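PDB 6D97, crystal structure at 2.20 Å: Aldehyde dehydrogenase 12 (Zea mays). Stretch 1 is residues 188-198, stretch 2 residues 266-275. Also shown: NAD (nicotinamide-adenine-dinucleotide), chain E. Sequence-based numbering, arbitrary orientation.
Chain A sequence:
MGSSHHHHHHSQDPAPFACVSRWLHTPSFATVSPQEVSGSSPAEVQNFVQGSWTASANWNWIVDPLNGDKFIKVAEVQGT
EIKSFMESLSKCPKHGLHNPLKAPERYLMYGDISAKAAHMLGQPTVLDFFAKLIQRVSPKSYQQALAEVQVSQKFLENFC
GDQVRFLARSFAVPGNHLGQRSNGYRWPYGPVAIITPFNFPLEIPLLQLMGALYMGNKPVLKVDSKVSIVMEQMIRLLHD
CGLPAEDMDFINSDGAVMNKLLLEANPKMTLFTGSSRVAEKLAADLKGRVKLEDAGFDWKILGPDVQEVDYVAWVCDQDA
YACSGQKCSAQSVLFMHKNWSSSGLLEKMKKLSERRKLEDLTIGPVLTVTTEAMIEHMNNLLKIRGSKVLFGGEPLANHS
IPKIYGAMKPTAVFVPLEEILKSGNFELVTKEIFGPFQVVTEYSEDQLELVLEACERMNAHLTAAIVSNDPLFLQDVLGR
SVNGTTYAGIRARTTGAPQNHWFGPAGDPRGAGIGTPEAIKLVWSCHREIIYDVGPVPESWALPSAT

Stretch 1 (188-198) PYGPVAIITPF
Stretch 2 266-275: NPKMTLFTGS

Residues 191-196 form a strand that runs parallel to a neighbouring strand ending at Thr273, their axes 5° apart and 4.6 Å at closest approach. The pairs Ala193-Thr270, Ile194-Leu271 and Ile195-Phe272 set the register, with CA atoms 4.6 to 4.8 Å apart. Five backbone hydrogen bonds join the stretches, and 706 Å² is buried between them.

Asn266 leaves the preceding helix with positive phi (47/65) and points away. Pro267 (-66/150) directs its CA-to-CB bond toward stretch 1; its CG lies 4.2 Å from Ala193 CB. Lys268 (-78/-20, chi1 m, chi2 m) donates its N to Pro191 O at 2.7 Å. Its CB sits 3.5 Å from Tyr189 O, but the end of the chain leads away.

Met269 (-147/142) accepts at O from Ala193 N, 3.0 Å. Its chi1 is -126°, between wells. Met269 CG lies over a face of the Tyr189 ring (chi1 m), 3.6 Å from Tyr189 CE2, a CH-pi contact. Met269 CB also meets Val192 CG1 at 3.8 Å.

Thr270 (-130/121, chi1 m) points to the other face, with Ala193 and Ile195. Its CA-H approaches Ala193 O, CA to O 3.3 Å. Leu271 (-90/120, chi1 t, chi2 m) bonds on both sides of Ile194: Leu271 N to Ala193 O and Ile195 N to Leu271 O, each 2.8 Å. Leu271 CD1 packs 4.1 Å from Ile194 CG2.

Phe272 (-118/130, chi1 t, chi2 81°) places CD1 3.7 Å from Ile195 CG2 (Ile195 chi1 m, chi2 t). NAD O4B lies at the ring edge, 3.2 Å from Phe272 CE1. Thr273 (-127/119, chi1 m) donates N to Ile195 O at 2.8 Å. Pro197 N has no hydrogen, so Thr273 O gains no bond from it; Pro197 CD lies 3.2 Å from Thr273 O.

Gly274 is extended (169/-152). Ser275 (-67/152, chi1 p) caps the following helix and donates N to NAD O1A at 2.8 Å.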

# COMPACT_ATOMS: atom_id res chain seq x y z
N PRO A 188 3.66 -12.09 -14.82
CA PRO A 188 5.03 -12.54 -15.09
C PRO A 188 5.45 -12.13 -16.49
O PRO A 188 4.66 -11.64 -17.30
CB PRO A 188 4.94 -14.06 -14.96
CG PRO A 188 3.54 -14.37 -15.34
CD PRO A 188 2.71 -13.22 -14.83
N TYR A 189 6.73 -12.34 -16.77
CA TYR A 189 7.24 -12.15 -18.12
C TYR A 189 7.32 -13.45 -18.90
O TYR A 189 7.28 -13.42 -20.14
CB TYR A 189 8.62 -11.50 -18.09
CG TYR A 189 8.64 -10.07 -17.61
CD1 TYR A 189 8.32 -9.02 -18.46
CD2 TYR A 189 9.03 -9.76 -16.32
CE1 TYR A 189 8.36 -7.71 -18.02
CE2 TYR A 189 9.07 -8.46 -15.88
CZ TYR A 189 8.74 -7.44 -16.73
OH TYR A 189 8.79 -6.15 -16.27
N GLY A 190 7.44 -14.59 -18.22
CA GLY A 190 7.56 -15.86 -18.87
C GLY A 190 8.99 -16.35 -18.90
O GLY A 190 9.63 -16.54 -17.86
N PRO A 191 9.54 -16.54 -20.10
CA PRO A 191 10.93 -16.99 -20.23
C PRO A 191 11.88 -15.83 -19.93
O PRO A 191 11.81 -14.78 -20.56
CB PRO A 191 11.03 -17.45 -21.69
CG PRO A 191 10.02 -16.60 -22.40
CD PRO A 191 8.90 -16.32 -21.41
N VAL A 192 12.76 -16.03 -18.95
CA VAL A 192 13.67 -14.99 -18.49
C VAL A 192 15.06 -15.60 -18.28
O VAL A 192 15.24 -16.82 -18.28
CB VAL A 192 13.18 -14.30 -17.20
CG1 VAL A 192 11.78 -13.76 -17.38
CG2 VAL A 192 13.24 -15.26 -16.03
N ALA A 193 16.04 -14.72 -18.08
CA ALA A 193 17.42 -15.11 -17.87
C ALA A 193 18.00 -14.36 -16.68
O ALA A 193 17.60 -13.23 -16.38
CB ALA A 193 18.28 -14.85 -19.11
N ILE A 194 18.94 -15.00 -16.00
CA ILE A 194 19.63 -14.43 -14.84
C ILE A 194 21.12 -14.68 -15.00
O ILE A 194 21.55 -15.81 -15.25
CB ILE A 194 19.12 -15.03 -13.52
CG1 ILE A 194 17.61 -14.87 -13.43
CG2 ILE A 194 19.77 -14.33 -12.34
CD1 ILE A 194 17.00 -15.70 -12.32
N ILE A 195 21.91 -13.61 -14.84
CA ILE A 195 23.35 -13.65 -15.02
C ILE A 195 23.99 -12.94 -13.83
O ILE A 195 23.73 -11.75 -13.61
CB ILE A 195 23.77 -12.98 -16.34
CG1 ILE A 195 23.01 -13.59 -17.52
CG2 ILE A 195 25.27 -13.09 -16.54
CD1 ILE A 195 23.21 -12.86 -18.83
N THR A 196 24.81 -13.66 -13.07
CA THR A 196 25.38 -13.16 -11.83
C THR A 196 26.89 -13.37 -11.78
O THR A 196 27.42 -14.24 -12.49
CB THR A 196 24.73 -13.83 -10.61
OG1 THR A 196 25.21 -15.17 -10.48
CG2 THR A 196 23.22 -13.86 -10.76
N PRO A 197 27.61 -12.59 -10.95
CA PRO A 197 29.08 -12.60 -11.00
C PRO A 197 29.74 -13.52 -9.98
O PRO A 197 29.08 -14.34 -9.33
CB PRO A 197 29.43 -11.14 -10.72
CG PRO A 197 28.40 -10.75 -9.70
CD PRO A 197 27.13 -11.54 -10.03
N PHE A 198 31.05 -13.35 -9.81
CA PHE A 198 31.83 -14.30 -9.03
C PHE A 198 31.75 -14.04 -7.53
O PHE A 198 31.89 -14.98 -6.74
CB PHE A 198 33.30 -14.25 -9.46
CG PHE A 198 34.06 -13.08 -8.91
CD1 PHE A 198 34.05 -11.86 -9.56
CD2 PHE A 198 34.78 -13.19 -7.72
CE1 PHE A 198 34.75 -10.78 -9.06
CE2 PHE A 198 35.47 -12.11 -7.21
CZ PHE A 198 35.45 -10.91 -7.88
N ASN A 266 15.66 -14.99 -26.98
CA ASN A 266 14.88 -13.77 -26.77
C ASN A 266 14.07 -13.87 -25.48
O ASN A 266 12.84 -13.89 -25.54
CB ASN A 266 13.95 -13.50 -27.95
CG ASN A 266 14.70 -13.36 -29.26
OD1 ASN A 266 14.47 -14.12 -30.20
ND2 ASN A 266 15.59 -12.38 -29.34
N PRO A 267 14.71 -13.94 -24.32
CA PRO A 267 13.95 -13.94 -23.07
C PRO A 267 13.25 -12.60 -22.90
O PRO A 267 13.71 -11.57 -23.37
CB PRO A 267 15.01 -14.17 -22.00
CG PRO A 267 16.25 -13.60 -22.59
CD PRO A 267 16.16 -13.89 -24.06
N LYS A 268 12.10 -12.64 -22.22
CA LYS A 268 11.31 -11.42 -22.06
C LYS A 268 11.88 -10.50 -20.99
O LYS A 268 11.57 -9.30 -21.00
CB LYS A 268 9.86 -11.78 -21.75
CG LYS A 268 9.15 -12.39 -22.95
CD LYS A 268 9.30 -11.48 -24.16
CE LYS A 268 9.68 -12.25 -25.40
NZ LYS A 268 8.54 -13.03 -25.96
N MET A 269 12.69 -11.02 -20.08
CA MET A 269 13.39 -10.21 -19.10
C MET A 269 14.73 -10.86 -18.81
O MET A 269 14.83 -12.09 -18.77
CB MET A 269 12.58 -10.06 -17.80
CG MET A 269 12.36 -8.61 -17.38
SD MET A 269 13.89 -7.73 -17.01
CE MET A 269 14.50 -8.68 -15.62
N THR A 270 15.76 -10.05 -18.63
CA THR A 270 17.08 -10.54 -18.26
C THR A 270 17.57 -9.75 -17.06
O THR A 270 17.68 -8.52 -17.13
CB THR A 270 18.08 -10.42 -19.42
OG1 THR A 270 17.67 -11.26 -20.50
CG2 THR A 270 19.47 -10.83 -18.97
N LEU A 271 17.85 -10.45 -15.97
CA LEU A 271 18.52 -9.86 -14.82
C LEU A 271 20.01 -10.04 -15.01
O LEU A 271 20.50 -11.17 -15.11
CB LEU A 271 18.06 -10.50 -13.51
CG LEU A 271 18.50 -9.92 -12.16
CD1 LEU A 271 19.92 -10.32 -11.77
CD2 LEU A 271 18.35 -8.41 -12.16
N PHE A 272 20.74 -8.93 -15.07
CA PHE A 272 22.19 -8.98 -15.14
C PHE A 272 22.79 -8.30 -13.92
O PHE A 272 22.44 -7.16 -13.60
CB PHE A 272 22.74 -8.32 -16.40
CG PHE A 272 24.24 -8.28 -16.44
CD1 PHE A 272 24.95 -9.40 -16.83
CD2 PHE A 272 24.93 -7.15 -16.05
CE1 PHE A 272 26.33 -9.38 -16.85
CE2 PHE A 272 26.30 -7.12 -16.08
CZ PHE A 272 27.00 -8.24 -16.47
N THR A 273 23.72 -8.99 -13.27
CA THR A 273 24.53 -8.43 -12.20
C THR A 273 25.99 -8.67 -12.54
O THR A 273 26.41 -9.82 -12.68
CB THR A 273 24.18 -9.06 -10.85
OG1 THR A 273 22.78 -8.92 -10.60
CG2 THR A 273 24.95 -8.37 -9.75
N GLY A 274 26.75 -7.59 -12.68
CA GLY A 274 28.16 -7.73 -13.04
C GLY A 274 28.77 -6.39 -13.42
O GLY A 274 28.33 -5.34 -12.95
N SER A 275 29.78 -6.46 -14.28
CA SER A 275 30.52 -5.26 -14.65
C SER A 275 29.65 -4.28 -15.44
O SER A 275 28.71 -4.67 -16.13
CB SER A 275 31.76 -5.62 -15.46
OG SER A 275 31.40 -6.21 -16.70
PA NAD E . 31.18 -9.47 -15.44
O1A NAD E . 30.36 -8.40 -16.23
O2A NAD E . 32.54 -9.78 -15.83
O5B NAD E . 30.73 -10.88 -15.43
C5B NAD E . 29.55 -11.22 -14.74
C4B NAD E . 28.73 -12.32 -15.42
O4B NAD E . 28.26 -11.94 -16.70
C3B NAD E . 29.47 -13.61 -15.55
O3B NAD E . 28.64 -14.68 -15.32
C2B NAD E . 29.91 -13.58 -16.95
O2B NAD E . 30.11 -14.86 -17.43
C1B NAD E . 28.77 -12.90 -17.59
N9A NAD E . 29.06 -12.25 -18.85
C8A NAD E . 30.20 -11.56 -19.22
N7A NAD E . 30.04 -11.09 -20.47
C5A NAD E . 28.79 -11.45 -20.95
C6A NAD E . 28.10 -11.25 -22.13
N6A NAD E . 28.72 -10.51 -23.19
N1A NAD E . 26.86 -11.75 -22.28
C2A NAD E . 26.25 -12.45 -21.30
N3A NAD E . 26.90 -12.67 -20.12
C4A NAD E . 28.14 -12.19 -19.92
O3 NAD E . 31.43 -9.29 -14.00
PN NAD E . 32.84 -9.09 -13.30
O1N NAD E . 32.43 -8.68 -11.83
O2N NAD E . 33.60 -10.38 -13.23
O5D NAD E . 33.68 -8.00 -13.88